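Local structure of NAD(P)H-hydrate epimerase (Saccharomyces cerevisiae, 1JZT) at residues R220-R224 / D225-K229. The protein interconverts the R and S epimers of NAD(P)HX, a hydrated, damaged form of NAD(P)H, so that both can be repaired. Residues are numbered along the deposited sequence; the frame is centred on the assembly and turned at random.
Sequences RFIPR and DFANK
P223 and A227 are joined by an i+4 to i backbone hydrogen bond at the start of helix 224-229, A227 N to P223 O at 3.1 Å, and the bond one residue on, N228 N to R224 O at 2.9 Å, is almost straight (N-H...O 177°). P223, still extended in its backbone, occupies the N-cap position, and its ring lies against the first turn, with CG 3.5 Å from F226 CB. One residue earlier, I222 sends its CG2 branch into the angle between two helix residues: the methyl meets A227 CB at 3.8 Å and reaches the F226 ring at its edge, near the ring plane, 4.0 Å from CD2. With CG turned opposite its own amide nitrogen (chi1 -175°), the F226 ring lies against I15 and L19 of helix 9-19; it also makes an edge-to-face pair with F230. On the exposed side, the extended R224 chain crosses the N228 side chain at a slant, and its NH1 forms a salt bridge with E233 OE2. The arrangement is that of a helix N-terminus with proline at the N-cap position, here the short helix that follows strand 214-218 and packs on helix 9-19 at the periphery of the Rossmann-like YjeF N-terminal fold.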
loop_
_atom_site.group_PDB
_atom_site.type_symbol
_atom_site.label_atom_id
_atom_site.label_comp_id
_atom_site.label_asym_id
_atom_site.label_seq_id
_atom_site.Cartn_x
_atom_site.Cartn_y
_atom_site.Cartn_z
ATOM N N ARG A 220 6.709 -3.551 -11.153
ATOM C CA ARG A 220 7.710 -3.802 -12.186
ATOM C C ARG A 220 7.069 -4.032 -13.554
ATOM O O ARG A 220 6.915 -5.169 -13.993
ATOM C CB ARG A 220 8.559 -5.012 -11.782
ATOM C CG ARG A 220 9.775 -5.283 -12.655
ATOM C CD ARG A 220 10.647 -6.379 -12.046
ATOM N NE ARG A 220 11.848 -6.634 -12.848
ATOM C CZ ARG A 220 12.775 -7.535 -12.539
ATOM N NH1 ARG A 220 12.648 -8.276 -11.438
ATOM N NH2 ARG A 220 13.829 -7.703 -13.330
ATOM N N PHE A 221 6.694 -2.944 -14.223
ATOM C CA PHE A 221 6.072 -3.034 -15.540
ATOM C C PHE A 221 6.305 -1.767 -16.353
ATOM O O PHE A 221 5.450 -1.354 -17.133
ATOM C CB PHE A 221 4.569 -3.306 -15.394
ATOM C CG PHE A 221 3.897 -2.480 -14.327
ATOM C CD1 PHE A 221 3.776 -1.098 -14.463
ATOM C CD2 PHE A 221 3.387 -3.089 -13.179
ATOM C CE1 PHE A 221 3.162 -0.336 -13.473
ATOM C CE2 PHE A 221 2.771 -2.335 -12.183
ATOM C CZ PHE A 221 2.656 -0.954 -12.329
ATOM N N ILE A 222 7.476 -1.163 -16.174
ATOM C CA ILE A 222 7.827 0.075 -16.871
ATOM C C ILE A 222 9.065 -0.047 -17.761
ATOM O O ILE A 222 10.157 -0.343 -17.276
ATOM C CB ILE A 222 8.080 1.208 -15.855
ATOM C CG1 ILE A 222 6.814 1.461 -15.040
ATOM C CG2 ILE A 222 8.529 2.473 -16.573
ATOM C CD1 ILE A 222 7.072 2.240 -13.779
ATOM N N PRO A 223 8.907 0.178 -19.080
ATOM C CA PRO A 223 10.027 0.095 -20.022
ATOM C C PRO A 223 10.889 1.357 -19.931
ATOM O O PRO A 223 10.435 2.393 -19.445
ATOM C CB PRO A 223 9.330 -0.063 -21.373
ATOM C CG PRO A 223 8.088 0.719 -21.200
ATOM C CD PRO A 223 7.633 0.377 -19.793
ATOM N N ARG A 224 12.130 1.264 -20.395
ATOM C CA ARG A 224 13.067 2.382 -20.335
ATOM C C ARG A 224 12.591 3.687 -20.976
ATOM O O ARG A 224 12.511 4.720 -20.313
ATOM C CB ARG A 224 14.396 1.966 -20.968
ATOM C CG ARG A 224 15.515 2.972 -20.797
ATOM C CD ARG A 224 16.741 2.537 -21.580
ATOM N NE ARG A 224 17.848 3.475 -21.428
ATOM C CZ ARG A 224 18.499 3.679 -20.290
ATOM N NH1 ARG A 224 18.152 3.006 -19.198
ATOM N NH2 ARG A 224 19.496 4.556 -20.242
ATOM N N ASP A 225 12.281 3.641 -22.268
ATOM C CA ASP A 225 11.843 4.833 -22.986
ATOM C C ASP A 225 10.649 5.525 -22.333
ATOM O O ASP A 225 10.582 6.752 -22.299
ATOM C CB ASP A 225 11.503 4.477 -24.434
ATOM C CG ASP A 225 10.325 3.536 -24.538
ATOM O OD1 ASP A 225 10.374 2.444 -23.927
ATOM O OD2 ASP A 225 9.347 3.889 -25.230
ATOM N N PHE A 226 9.713 4.740 -21.811
ATOM C CA PHE A 226 8.523 5.289 -21.167
ATOM C C PHE A 226 8.919 6.060 -19.915
ATOM O O PHE A 226 8.476 7.190 -19.706
ATOM C CB PHE A 226 7.560 4.163 -20.789
ATOM C CG PHE A 226 6.257 4.641 -20.222
ATOM C CD1 PHE A 226 5.303 5.234 -21.042
ATOM C CD2 PHE A 226 5.973 4.481 -18.869
ATOM C CE1 PHE A 226 4.080 5.658 -20.524
ATOM C CE2 PHE A 226 4.755 4.901 -18.340
ATOM C CZ PHE A 226 3.801 5.492 -19.171
ATOM N N ALA A 227 9.745 5.434 -19.080
ATOM C CA ALA A 227 10.213 6.066 -17.851
ATOM C C ALA A 227 10.949 7.361 -18.184
ATOM O O ALA A 227 10.627 8.419 -17.648
ATOM C CB ALA A 227 11.139 5.117 -17.088
ATOM N N ASN A 228 11.935 7.274 -19.074
ATOM C CA ASN A 228 12.706 8.451 -19.469
ATOM C C ASN A 228 11.792 9.583 -19.931
ATOM O O ASN A 228 12.048 10.753 -19.642
ATOM C CB ASN A 228 13.700 8.099 -20.581
ATOM C CG ASN A 228 14.822 7.185 -20.099
ATOM O OD1 ASN A 228 14.962 6.933 -18.901
ATOM N ND2 ASN A 228 15.629 6.695 -21.030
ATOM N N LYS A 229 10.729 9.232 -20.646
ATOM C CA LYS A 229 9.782 10.223 -21.135
ATOM C C LYS A 229 9.176 11.001 -19.977
ATOM O O LYS A 229 8.838 12.179 -20.112
ATOM C CB LYS A 229 8.658 9.546 -21.922
ATOM C CG LYS A 229 7.565 10.508 -22.356
ATOM C CD LYS A 229 6.572 9.841 -23.278
ATOM C CE LYS A 229 5.632 8.927 -22.527
ATOM N NZ LYS A 229 4.658 8.299 -23.464
#